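Long-range contacts in S-adenosylmethionine dependent methyltransferase (PDB 3BKW), which probably transfers methyl groups from S-adenosylmethionine to an acceptor substrate: residues R46-G51 / L70-S75; F57-H62 / I91-A96; D99-P104 / R128-A133; F108-S113 / H139-T144. One frame throughout, in Å; residues are numbered along the deposited sequence. Where two conformers were deposited one is given.

Interaction 1 of 4, residues R46-G51 / L70-S75; sequences RIVDLG and LGLDLS
Val48, Asp49 and Leu50 pair with Leu70, Gly71 and Leu72 as two parallel strands. The segment axes are 4.7 Å apart and diverge by 13°. Four backbone hydrogen bonds join them. Ile47 O accepts from Leu70 N, Leu70 O from Asp49 N, and Asp49 O from Leu72 N. The last, Gly51 N to Leu72 O at 2.8 Å, is more bent (135°) at Gly51, where the first chain leaves the strand.

Leu72 carries the apolar contact. Its CD1 lies 4.0 Å from Leu50 CD2 and 4.1 Å from Val48 CG2. Leu50 and Leu72 run side by side, pointing the same way. Val48 CG2, anti to the backbone N, also comes to 4.2 Å from Leu70 CD2. Asp49 is on the other face, which helix 56-63 covers. Asp73 OD1 is 3.6 Å from Gly51 C and accepts from Gly53 N. Asp73 OD2 accepts from Ser75 N, an Asx turn.

This is the first beta-alpha-beta unit of a Rossmann-like methyltransferase. The glycine-rich loop begun at Gly51, with an acidic residue ending the second strand, is consistent with the S-adenosylmethionine site of such enzymes.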
# COMPACT_ATOMS: atom_id res chain seq x y z
N ARG A 46 -5.58 5.52 -26.75
CA ARG A 46 -6.82 4.77 -26.80
C ARG A 46 -7.10 4.49 -25.32
O ARG A 46 -6.25 3.92 -24.62
CB ARG A 46 -6.64 3.48 -27.55
CG ARG A 46 -6.20 3.69 -29.01
CD ARG A 46 -5.76 2.38 -29.60
NE ARG A 46 -4.56 1.90 -28.91
CZ ARG A 46 -4.09 0.65 -28.95
NH1 ARG A 46 -4.67 -0.30 -29.69
NH2 ARG A 46 -3.01 0.35 -28.26
N ILE A 47 -8.28 4.92 -24.85
CA ILE A 47 -8.62 4.87 -23.43
C ILE A 47 -9.96 4.19 -23.18
O ILE A 47 -10.91 4.38 -23.95
CB ILE A 47 -8.70 6.31 -22.86
CG1 ILE A 47 -7.41 7.09 -23.15
CG2 ILE A 47 -9.01 6.29 -21.34
CD1 ILE A 47 -7.41 8.56 -22.69
N VAL A 48 -10.02 3.39 -22.11
CA VAL A 48 -11.29 2.81 -21.66
C VAL A 48 -11.56 3.34 -20.25
O VAL A 48 -10.66 3.33 -19.40
CB VAL A 48 -11.34 1.26 -21.74
CG1 VAL A 48 -10.24 0.59 -20.92
CG2 VAL A 48 -12.73 0.76 -21.33
N ASP A 49 -12.80 3.80 -20.01
CA ASP A 49 -13.26 4.31 -18.74
C ASP A 49 -14.23 3.31 -18.17
O ASP A 49 -15.32 3.14 -18.71
CB ASP A 49 -13.92 5.69 -18.94
CG ASP A 49 -14.36 6.33 -17.65
OD1 ASP A 49 -14.32 5.67 -16.60
OD2 ASP A 49 -14.72 7.51 -17.68
N LEU A 50 -13.83 2.63 -17.10
CA LEU A 50 -14.65 1.59 -16.47
C LEU A 50 -15.51 2.20 -15.38
O LEU A 50 -15.00 2.58 -14.32
CB LEU A 50 -13.75 0.47 -15.91
CG LEU A 50 -12.74 -0.20 -16.84
CD1 LEU A 50 -11.82 -1.16 -16.09
CD2 LEU A 50 -13.44 -0.91 -17.96
N GLY A 51 -16.81 2.30 -15.65
CA GLY A 51 -17.80 2.91 -14.73
C GLY A 51 -17.77 4.40 -15.01
O GLY A 51 -17.57 5.22 -14.10
N LEU A 70 -13.53 4.79 -24.91
CA LEU A 70 -14.66 3.87 -24.73
C LEU A 70 -15.10 4.03 -23.28
O LEU A 70 -14.34 3.72 -22.36
CB LEU A 70 -14.26 2.42 -25.01
CG LEU A 70 -15.34 1.35 -24.72
CD1 LEU A 70 -16.62 1.56 -25.57
CD2 LEU A 70 -14.75 -0.04 -24.94
N GLY A 71 -16.31 4.55 -23.08
CA GLY A 71 -16.90 4.72 -21.76
C GLY A 71 -17.88 3.61 -21.51
O GLY A 71 -18.81 3.42 -22.29
N LEU A 72 -17.69 2.87 -20.41
CA LEU A 72 -18.55 1.75 -20.04
C LEU A 72 -19.26 1.98 -18.72
O LEU A 72 -18.64 2.39 -17.74
CB LEU A 72 -17.72 0.48 -19.94
CG LEU A 72 -16.93 0.07 -21.17
CD1 LEU A 72 -16.21 -1.28 -20.89
CD2 LEU A 72 -17.81 -0.03 -22.40
N ASP A 73 -20.56 1.68 -18.68
CA ASP A 73 -21.37 1.81 -17.47
C ASP A 73 -22.56 0.84 -17.58
O ASP A 73 -22.92 0.43 -18.67
CB ASP A 73 -21.84 3.27 -17.29
CG ASP A 73 -22.20 3.60 -15.86
OD1 ASP A 73 -21.32 4.11 -15.13
OD2 ASP A 73 -23.35 3.32 -15.45
N LEU A 74 -23.11 0.45 -16.44
CA LEU A 74 -24.26 -0.46 -16.41
C LEU A 74 -25.57 0.24 -16.77
O LEU A 74 -26.45 -0.39 -17.33
CB LEU A 74 -24.38 -1.12 -15.03
CG LEU A 74 -25.37 -2.28 -14.86
CD1 LEU A 74 -25.05 -3.48 -15.77
CD2 LEU A 74 -25.37 -2.72 -13.41
N SER A 75 -25.67 1.54 -16.48
CA SER A 75 -26.90 2.32 -16.70
C SER A 75 -27.06 2.87 -18.11
O SER A 75 -26.34 3.80 -18.50
CB SER A 75 -26.96 3.48 -15.69
OG SER A 75 -28.11 4.28 -15.92

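Interaction 2 of 4, residues F57-H62 / I91-A96; sequences FCRWAH and ITYERA
Cys58 and Tyr93 make a sulfur-aromatic contact between a helix and an edge strand. Cys58 SG is 5.0 Å from the centroid of the Tyr93 ring and 60° off the ring normal, an oblique approach. Its nearest ring atom is Tyr93 CE1. The methylene is closer to the phenol oxygen: Cys58 CB lies 3.3 Å from Tyr93 OH.

No hydrogen bond joins the two segments directly. A water does so instead, accepting from Arg59 NH1 at 3.1 Å and from Tyr93 OH at 2.6 Å. It sits in the plane of the guanidinium, at its edge. The Arg59 and Tyr93 side chains cross at about a right angle, with guanidinium and ring planes 42° apart. Arg59 NH1 also donates to Phe54 O, which gives the guanidinium a second hold.

Helix 56-63 is the helix of the first beta-alpha-beta unit of the Rossmann-like fold. Its segment 57-62 runs nearly antiparallel to strand 91-95 (161°), the outermost strand on this side of the sheet.

Ile91 has both branches on the helix. CG2, anti to the backbone N, meets Cys58 CB at 4.0 Å. CD1 reaches Cys58 O at 3.5 Å and His62 CB at 3.8 Å. Cys58 O already accepts from His62 N within the helix. Tyr93 also touches Leu79 and Ala82, placing its ring against helix 76-84 as well.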
# COMPACT_ATOMS: atom_id res chain seq x y z
N PHE A 57 -14.93 12.09 -17.20
CA PHE A 57 -13.55 11.76 -17.55
C PHE A 57 -13.41 11.56 -19.07
O PHE A 57 -12.39 11.96 -19.65
CB PHE A 57 -13.02 10.53 -16.79
CG PHE A 57 -11.69 10.07 -17.29
CD1 PHE A 57 -10.53 10.69 -16.88
CD2 PHE A 57 -11.62 9.06 -18.25
CE1 PHE A 57 -9.27 10.28 -17.39
CE2 PHE A 57 -10.39 8.64 -18.77
CZ PHE A 57 -9.21 9.26 -18.32
N CYS A 58 -14.40 10.90 -19.68
CA CYS A 58 -14.39 10.64 -21.13
C CYS A 58 -14.23 11.94 -21.91
O CYS A 58 -13.38 12.02 -22.81
CB CYS A 58 -15.66 9.91 -21.58
SG CYS A 58 -15.77 8.25 -20.92
N ARG A 59 -15.03 12.94 -21.56
CA ARG A 59 -14.95 14.26 -22.18
C ARG A 59 -13.63 14.97 -21.88
O ARG A 59 -13.05 15.57 -22.78
CB ARG A 59 -16.14 15.15 -21.83
CG ARG A 59 -17.43 14.68 -22.49
CD ARG A 59 -18.58 15.65 -22.27
NE ARG A 59 -19.00 15.71 -20.88
CZ ARG A 59 -19.68 14.76 -20.24
NH1 ARG A 59 -20.07 13.65 -20.86
NH2 ARG A 59 -19.99 14.93 -18.96
N TRP A 60 -13.15 14.88 -20.64
CA TRP A 60 -11.85 15.46 -20.28
C TRP A 60 -10.74 14.86 -21.15
O TRP A 60 -9.91 15.58 -21.70
CB TRP A 60 -11.54 15.27 -18.77
CG TRP A 60 -10.16 15.75 -18.38
CD1 TRP A 60 -9.83 16.99 -17.97
CD2 TRP A 60 -8.93 14.99 -18.43
NE1 TRP A 60 -8.48 17.06 -17.73
CE2 TRP A 60 -7.90 15.86 -18.03
CE3 TRP A 60 -8.62 13.68 -18.78
CZ2 TRP A 60 -6.56 15.45 -17.93
CZ3 TRP A 60 -7.28 13.26 -18.69
CH2 TRP A 60 -6.27 14.15 -18.28
N ALA A 61 -10.74 13.53 -21.27
CA ALA A 61 -9.71 12.83 -22.04
C ALA A 61 -9.75 13.23 -23.51
O ALA A 61 -8.69 13.46 -24.12
CB ALA A 61 -9.87 11.32 -21.90
N HIS A 62 -10.95 13.30 -24.08
CA HIS A 62 -11.13 13.76 -25.46
C HIS A 62 -10.62 15.20 -25.62
O HIS A 62 -9.84 15.49 -26.54
CB HIS A 62 -12.59 13.67 -25.91
CG HIS A 62 -12.80 14.11 -27.32
ND1 HIS A 62 -12.58 13.29 -28.40
CD2 HIS A 62 -13.16 15.32 -27.83
CE1 HIS A 62 -12.83 13.96 -29.52
NE2 HIS A 62 -13.18 15.19 -29.20
N ILE A 91 -15.55 9.47 -28.89
CA ILE A 91 -16.02 8.83 -27.66
C ILE A 91 -17.19 7.90 -27.98
O ILE A 91 -18.20 8.34 -28.54
CB ILE A 91 -16.50 9.83 -26.58
CG1 ILE A 91 -15.44 10.90 -26.31
CG2 ILE A 91 -16.85 9.06 -25.29
CD1 ILE A 91 -15.85 11.90 -25.23
N THR A 92 -17.04 6.62 -27.63
CA THR A 92 -18.08 5.60 -27.77
C THR A 92 -18.52 5.21 -26.37
O THR A 92 -17.67 4.99 -25.50
CB THR A 92 -17.55 4.36 -28.49
OG1 THR A 92 -17.20 4.72 -29.83
CG2 THR A 92 -18.60 3.22 -28.53
N TYR A 93 -19.84 5.13 -26.15
CA TYR A 93 -20.41 4.69 -24.87
C TYR A 93 -21.12 3.37 -25.10
O TYR A 93 -21.86 3.24 -26.07
CB TYR A 93 -21.38 5.70 -24.30
CG TYR A 93 -20.71 6.97 -23.84
CD1 TYR A 93 -20.04 7.02 -22.61
CD2 TYR A 93 -20.70 8.11 -24.63
CE1 TYR A 93 -19.40 8.20 -22.18
CE2 TYR A 93 -20.07 9.29 -24.21
CZ TYR A 93 -19.42 9.32 -22.98
OH TYR A 93 -18.80 10.49 -22.56
N GLU A 94 -20.86 2.39 -24.24
CA GLU A 94 -21.50 1.08 -24.34
C GLU A 94 -21.89 0.59 -22.97
O GLU A 94 -21.18 0.83 -22.00
CB GLU A 94 -20.58 0.05 -24.99
CG GLU A 94 -20.22 0.32 -26.44
CD GLU A 94 -19.36 -0.78 -27.07
OE1 GLU A 94 -18.94 -1.71 -26.35
OE2 GLU A 94 -19.10 -0.71 -28.29
N ARG A 95 -23.02 -0.11 -22.90
CA ARG A 95 -23.50 -0.66 -21.64
C ARG A 95 -22.64 -1.89 -21.32
O ARG A 95 -22.33 -2.68 -22.21
CB ARG A 95 -24.99 -1.01 -21.71
CG ARG A 95 -25.60 -1.28 -20.35
CD ARG A 95 -27.02 -1.78 -20.47
NE ARG A 95 -27.49 -2.38 -19.22
CZ ARG A 95 -27.15 -3.59 -18.76
NH1 ARG A 95 -26.28 -4.38 -19.41
NH2 ARG A 95 -27.67 -4.02 -17.60
N ALA A 96 -22.20 -2.01 -20.06
CA ALA A 96 -21.39 -3.14 -19.62
C ALA A 96 -21.53 -3.39 -18.14
O ALA A 96 -21.77 -2.46 -17.37
CB ALA A 96 -19.93 -2.93 -19.97
O HOH W 1 -19.84 12.55 -23.73

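Interaction 3 of 4, residues D99-P104 / R128-A133; sequences DKLHLP and RTVHQA. With EDO (1,2-ethanediol), chain E.
Leu103, Thr129 and Leu101 bring the loop 99-104 against helix 123-133. Leu103 packs on Ala133, with Leu103 CB 3.6 Å from Ala133 CB and its CD1 equally close to that methyl. Leu103 O is gripped from the helix: Gln132 NE2 donates to it at 2.9 Å and 162°, from above the carbonyl plane.

Thr129 turns its methyl and its hydroxyl to different tasks. OG1 lies anti to the carbonyl carbon (chi1 -65°), which leaves CG2 anti to the backbone N. CG2 lies 3.6 Å from Leu101 O and 4.0 Å from Leu101 CD2. OG1 is linked to Leu101 O by two waters, each donating to that carbonyl, and is also hydrogen-bonded to Arg125 O. Leu101 itself reaches inward to Leu50 and Leu72, so the loop packs beside the helix on the same face of the sheet of the methyltransferase fold.

In Gln132, chi2 (82°) turns CD back. NE2 donates also to Thr129 O, on a lone pair, while Ala133 N shares that oxygen. An alanine in place of Gln132 would probably leave Leu103 O without its donor from the helix and let this part of the loop shift.

The loop carbonyls of Leu101 and Leu103 are served by water and a side-chain amide, while the leucines supply apolar packing.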
# COMPACT_ATOMS: atom_id res chain seq x y z
N ASP A 99 -18.73 -6.78 -13.47
CA ASP A 99 -18.59 -8.14 -12.92
C ASP A 99 -18.47 -9.21 -14.00
O ASP A 99 -18.04 -10.31 -13.69
CB ASP A 99 -19.79 -8.51 -12.03
CG ASP A 99 -19.84 -7.71 -10.76
OD1 ASP A 99 -18.81 -7.65 -10.06
OD2 ASP A 99 -20.92 -7.19 -10.42
N LYS A 100 -18.88 -8.90 -15.23
CA LYS A 100 -18.81 -9.83 -16.37
C LYS A 100 -18.13 -9.13 -17.56
O LYS A 100 -18.53 -9.29 -18.71
CB LYS A 100 -20.24 -10.24 -16.77
CG LYS A 100 -21.10 -10.82 -15.65
CD LYS A 100 -22.49 -11.14 -16.16
N LEU A 101 -17.07 -8.38 -17.26
CA LEU A 101 -16.40 -7.55 -18.24
C LEU A 101 -15.60 -8.33 -19.28
O LEU A 101 -14.83 -9.23 -18.94
CB LEU A 101 -15.44 -6.57 -17.54
CG LEU A 101 -14.64 -5.55 -18.37
CD1 LEU A 101 -15.56 -4.51 -19.00
CD2 LEU A 101 -13.53 -4.88 -17.54
N HIS A 102 -15.81 -7.94 -20.54
CA HIS A 102 -15.07 -8.46 -21.67
C HIS A 102 -14.50 -7.25 -22.40
O HIS A 102 -15.20 -6.25 -22.58
CB HIS A 102 -15.95 -9.35 -22.54
CG HIS A 102 -16.40 -10.60 -21.85
ND1 HIS A 102 -17.58 -10.68 -21.14
CD2 HIS A 102 -15.81 -11.82 -21.73
CE1 HIS A 102 -17.71 -11.89 -20.63
NE2 HIS A 102 -16.65 -12.60 -20.97
N LEU A 103 -13.23 -7.32 -22.78
CA LEU A 103 -12.56 -6.25 -23.51
C LEU A 103 -11.73 -6.88 -24.62
O LEU A 103 -11.15 -7.95 -24.41
CB LEU A 103 -11.67 -5.40 -22.60
CG LEU A 103 -12.30 -4.45 -21.57
CD1 LEU A 103 -11.20 -3.79 -20.72
CD2 LEU A 103 -13.16 -3.40 -22.25
N PRO A 104 -11.67 -6.21 -25.80
CA PRO A 104 -10.83 -6.72 -26.87
C PRO A 104 -9.35 -6.61 -26.48
O PRO A 104 -8.94 -5.65 -25.82
CB PRO A 104 -11.16 -5.80 -28.05
CG PRO A 104 -11.63 -4.57 -27.44
CD PRO A 104 -12.36 -4.97 -26.22
N ARG A 128 -7.25 -9.06 -14.61
CA ARG A 128 -6.73 -9.89 -15.72
C ARG A 128 -7.31 -9.47 -17.06
O ARG A 128 -6.59 -9.44 -18.07
CB ARG A 128 -6.97 -11.38 -15.47
CG ARG A 128 -6.22 -11.88 -14.25
CD ARG A 128 -6.41 -13.37 -14.05
NE ARG A 128 -7.79 -13.84 -13.81
CZ ARG A 128 -8.35 -14.08 -12.61
NH1 ARG A 128 -7.70 -13.85 -11.49
NH2 ARG A 128 -9.60 -14.55 -12.55
N THR A 129 -8.58 -9.10 -17.06
CA THR A 129 -9.27 -8.62 -18.26
C THR A 129 -8.67 -7.30 -18.74
O THR A 129 -8.38 -7.13 -19.94
CB THR A 129 -10.78 -8.51 -18.01
OG1 THR A 129 -11.28 -9.84 -17.79
CG2 THR A 129 -11.53 -7.90 -19.18
N VAL A 130 -8.45 -6.38 -17.80
CA VAL A 130 -7.81 -5.10 -18.12
C VAL A 130 -6.38 -5.33 -18.62
O VAL A 130 -5.98 -4.73 -19.62
CB VAL A 130 -7.90 -4.11 -16.94
CG1 VAL A 130 -7.06 -2.83 -17.22
CG2 VAL A 130 -9.36 -3.73 -16.67
N HIS A 131 -5.64 -6.23 -17.97
CA HIS A 131 -4.26 -6.51 -18.39
C HIS A 131 -4.20 -6.94 -19.86
O HIS A 131 -3.41 -6.38 -20.62
CB HIS A 131 -3.60 -7.55 -17.47
CG HIS A 131 -2.18 -7.84 -17.81
ND1 HIS A 131 -1.81 -8.79 -18.73
CD2 HIS A 131 -1.03 -7.32 -17.32
CE1 HIS A 131 -0.49 -8.84 -18.81
NE2 HIS A 131 0.01 -7.96 -17.96
N GLN A 132 -5.04 -7.89 -20.28
CA GLN A 132 -5.02 -8.35 -21.69
C GLN A 132 -5.51 -7.30 -22.70
O GLN A 132 -5.09 -7.33 -23.86
CB GLN A 132 -5.73 -9.70 -21.87
CG GLN A 132 -7.22 -9.75 -21.61
CD GLN A 132 -8.08 -9.27 -22.77
OE1 GLN A 132 -7.92 -9.73 -23.91
NE2 GLN A 132 -9.03 -8.39 -22.48
N ALA A 133 -6.38 -6.39 -22.25
CA ALA A 133 -6.90 -5.30 -23.08
C ALA A 133 -5.86 -4.21 -23.32
O ALA A 133 -5.96 -3.50 -24.32
CB ALA A 133 -8.15 -4.68 -22.43
C1 EDO E . -10.24 -15.19 -8.48
O1 EDO E . -10.18 -14.24 -9.55
C2 EDO E . -9.24 -16.31 -8.73
O2 EDO E . -7.89 -15.82 -8.92
O HOH W 2 -12.86 -11.08 -19.78
O HOH W 3 -13.64 -9.65 -16.51

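Interaction 4 of 4, residues F108-S113 / H139-T144; sequences FDLAYS and HFVFST. With EDO (1,2-ethanediol), chain F.
Ala111 and Ser113 exchange backbone hydrogen bonds with His139, Val141 and Ser143 as parallel strands, 10° apart. Five bonds run from His139 N to Asp109 O through to Ser143 N to Ser113 O. The first is the most tilted, its donor 29° from the carbonyl plane, where the chain turns a corner at Asp109. Weaker CA-H...O contacts run between them, such as Phe140 CA to Ala111 O at 3.2 Å.

Apolar contacts lie on both faces. Leu110 CD1 meets Val141 CG2 at 4.1 Å. On the other face, Ala111 CB touches Phe140 CD1 at 3.6 Å. Phe140 CG is anti to the backbone N (chi1 -179°), and its ring has Ala111 O at the edge, in plane. Phe142 CD2 stands 3.6 Å above the plane of that ring, over its centre. Helix 123-133 links the two strands in a beta-alpha-beta crossover and packs on Ala111 and Phe140.

Two waters bridge the strands. One donates to Asp109 O and meets His139 ND1 at 2.7 Å; the other donates to Ser113 OG and Ser143 O. His139 NE2 is bonded to Glu209.

The Asp109 salt bridge pairs OD1 with Arg46; OD1 also accepts from an ethanediol, probably from the crystallisation liquor. An alanine at Asp109 would probably leave the Arg46 charge without its mate.

Main-chain bonds hold a mostly apolar centre; the buried Ser113 OG is met by Leu50 O and water.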
# COMPACT_ATOMS: atom_id res chain seq x y z
N PHE A 108 -6.15 -0.93 -25.91
CA PHE A 108 -6.09 0.32 -25.15
C PHE A 108 -4.71 0.60 -24.61
O PHE A 108 -3.95 -0.31 -24.33
CB PHE A 108 -7.12 0.31 -24.01
CG PHE A 108 -8.50 0.14 -24.49
CD1 PHE A 108 -9.21 1.24 -24.96
CD2 PHE A 108 -9.09 -1.12 -24.56
CE1 PHE A 108 -10.50 1.09 -25.46
CE2 PHE A 108 -10.38 -1.27 -25.04
CZ PHE A 108 -11.08 -0.16 -25.50
N ASP A 109 -4.38 1.88 -24.50
CA ASP A 109 -3.12 2.33 -23.91
C ASP A 109 -3.32 2.69 -22.44
O ASP A 109 -2.35 2.71 -21.68
CB ASP A 109 -2.63 3.57 -24.66
CG ASP A 109 -2.45 3.31 -26.11
OD1 ASP A 109 -1.59 2.47 -26.44
OD2 ASP A 109 -3.17 3.93 -26.93
N LEU A 110 -4.55 3.03 -22.06
CA LEU A 110 -4.88 3.43 -20.70
C LEU A 110 -6.26 2.93 -20.32
O LEU A 110 -7.19 3.07 -21.09
CB LEU A 110 -4.89 4.97 -20.59
CG LEU A 110 -5.38 5.64 -19.29
CD1 LEU A 110 -4.52 5.21 -18.10
CD2 LEU A 110 -5.44 7.15 -19.45
N ALA A 111 -6.35 2.33 -19.13
CA ALA A 111 -7.62 1.99 -18.51
C ALA A 111 -7.76 2.89 -17.28
O ALA A 111 -6.82 3.02 -16.48
CB ALA A 111 -7.70 0.52 -18.14
N TYR A 112 -8.89 3.56 -17.17
CA TYR A 112 -9.22 4.46 -16.06
C TYR A 112 -10.49 4.02 -15.38
O TYR A 112 -11.40 3.56 -16.04
CB TYR A 112 -9.40 5.86 -16.59
CG TYR A 112 -9.87 6.91 -15.58
CD1 TYR A 112 -8.95 7.61 -14.80
CD2 TYR A 112 -11.24 7.17 -15.39
CE1 TYR A 112 -9.38 8.59 -13.88
CE2 TYR A 112 -11.68 8.15 -14.47
CZ TYR A 112 -10.75 8.85 -13.72
OH TYR A 112 -11.22 9.82 -12.83
N SER A 113 -10.56 4.18 -14.06
CA SER A 113 -11.78 3.91 -13.33
C SER A 113 -11.88 4.72 -12.05
O SER A 113 -11.00 4.63 -11.20
CB SER A 113 -11.89 2.43 -12.99
OG SER A 113 -13.14 2.15 -12.38
N HIS A 139 -1.17 1.55 -19.10
CA HIS A 139 -1.45 1.79 -17.68
C HIS A 139 -2.90 1.59 -17.30
O HIS A 139 -3.78 1.66 -18.12
CB HIS A 139 -1.04 3.20 -17.27
CG HIS A 139 0.43 3.44 -17.31
ND1 HIS A 139 1.08 3.89 -18.43
CD2 HIS A 139 1.39 3.27 -16.36
CE1 HIS A 139 2.37 4.00 -18.18
NE2 HIS A 139 2.59 3.63 -16.93
N PHE A 140 -3.10 1.29 -16.01
CA PHE A 140 -4.40 1.16 -15.37
C PHE A 140 -4.33 2.07 -14.16
O PHE A 140 -3.49 1.84 -13.28
CB PHE A 140 -4.66 -0.29 -15.01
CG PHE A 140 -6.00 -0.57 -14.37
CD1 PHE A 140 -7.13 0.24 -14.56
CD2 PHE A 140 -6.16 -1.74 -13.64
CE1 PHE A 140 -8.37 -0.07 -13.98
CE2 PHE A 140 -7.39 -2.06 -13.08
CZ PHE A 140 -8.48 -1.23 -13.25
N VAL A 141 -5.16 3.11 -14.14
CA VAL A 141 -5.16 4.11 -13.08
C VAL A 141 -6.58 4.16 -12.53
O VAL A 141 -7.54 4.38 -13.27
CB VAL A 141 -4.73 5.47 -13.61
CG1 VAL A 141 -4.78 6.54 -12.51
CG2 VAL A 141 -3.32 5.40 -14.20
N PHE A 142 -6.73 3.91 -11.23
CA PHE A 142 -8.04 3.86 -10.64
C PHE A 142 -8.10 4.30 -9.19
O PHE A 142 -7.10 4.25 -8.46
CB PHE A 142 -8.62 2.44 -10.80
CG PHE A 142 -7.89 1.36 -10.01
CD1 PHE A 142 -8.34 1.01 -8.73
CD2 PHE A 142 -6.78 0.67 -10.54
CE1 PHE A 142 -7.71 -0.01 -7.98
CE2 PHE A 142 -6.14 -0.36 -9.79
CZ PHE A 142 -6.61 -0.68 -8.51
N SER A 143 -9.31 4.73 -8.79
CA SER A 143 -9.60 5.10 -7.42
C SER A 143 -10.66 4.17 -6.88
O SER A 143 -11.56 3.73 -7.60
CB SER A 143 -10.07 6.54 -7.32
OG SER A 143 -11.24 6.74 -8.08
N THR A 144 -10.52 3.87 -5.59
CA THR A 144 -11.50 3.09 -4.84
C THR A 144 -11.60 3.67 -3.44
O THR A 144 -10.74 4.42 -3.00
CB THR A 144 -11.11 1.57 -4.73
OG1 THR A 144 -9.76 1.44 -4.24
CG2 THR A 144 -11.22 0.86 -6.09
C1 EDO F . 0.82 1.72 -24.21
O1 EDO F . 0.61 1.46 -25.59
C2 EDO F . 1.80 2.88 -24.06
O2 EDO F . 1.14 4.13 -24.37
O HOH W 4 -0.34 4.50 -20.69
O HOH W 5 -12.61 2.14 -9.60

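All four contacts belong to one Rossmann-like sheet and its helices. Along the chain, the segments of interactions 1 and 2 alternate, then those of interactions 3 and 4. Interactions 1 and 2 have centres about 6 Å apart and share the part of the sheet made by strands 46-50, 68-73 and 91-95. Interaction 4 lies about 10 Å from interaction 1 by centres, across the join of strands 46-50 and 108-114. The centre of interaction 3 is about 12 Å from those of interactions 1 and 4, with helix 123-133 on the face opposite helix 56-63. Leu50 with Val130 joins interactions 1 and 3; Ala133 O with Phe108 N joins 3 and 4. The helices thus sandwich the sheet, whose order 3-2-1-4-5-7-6 is that of class I methyltransferases.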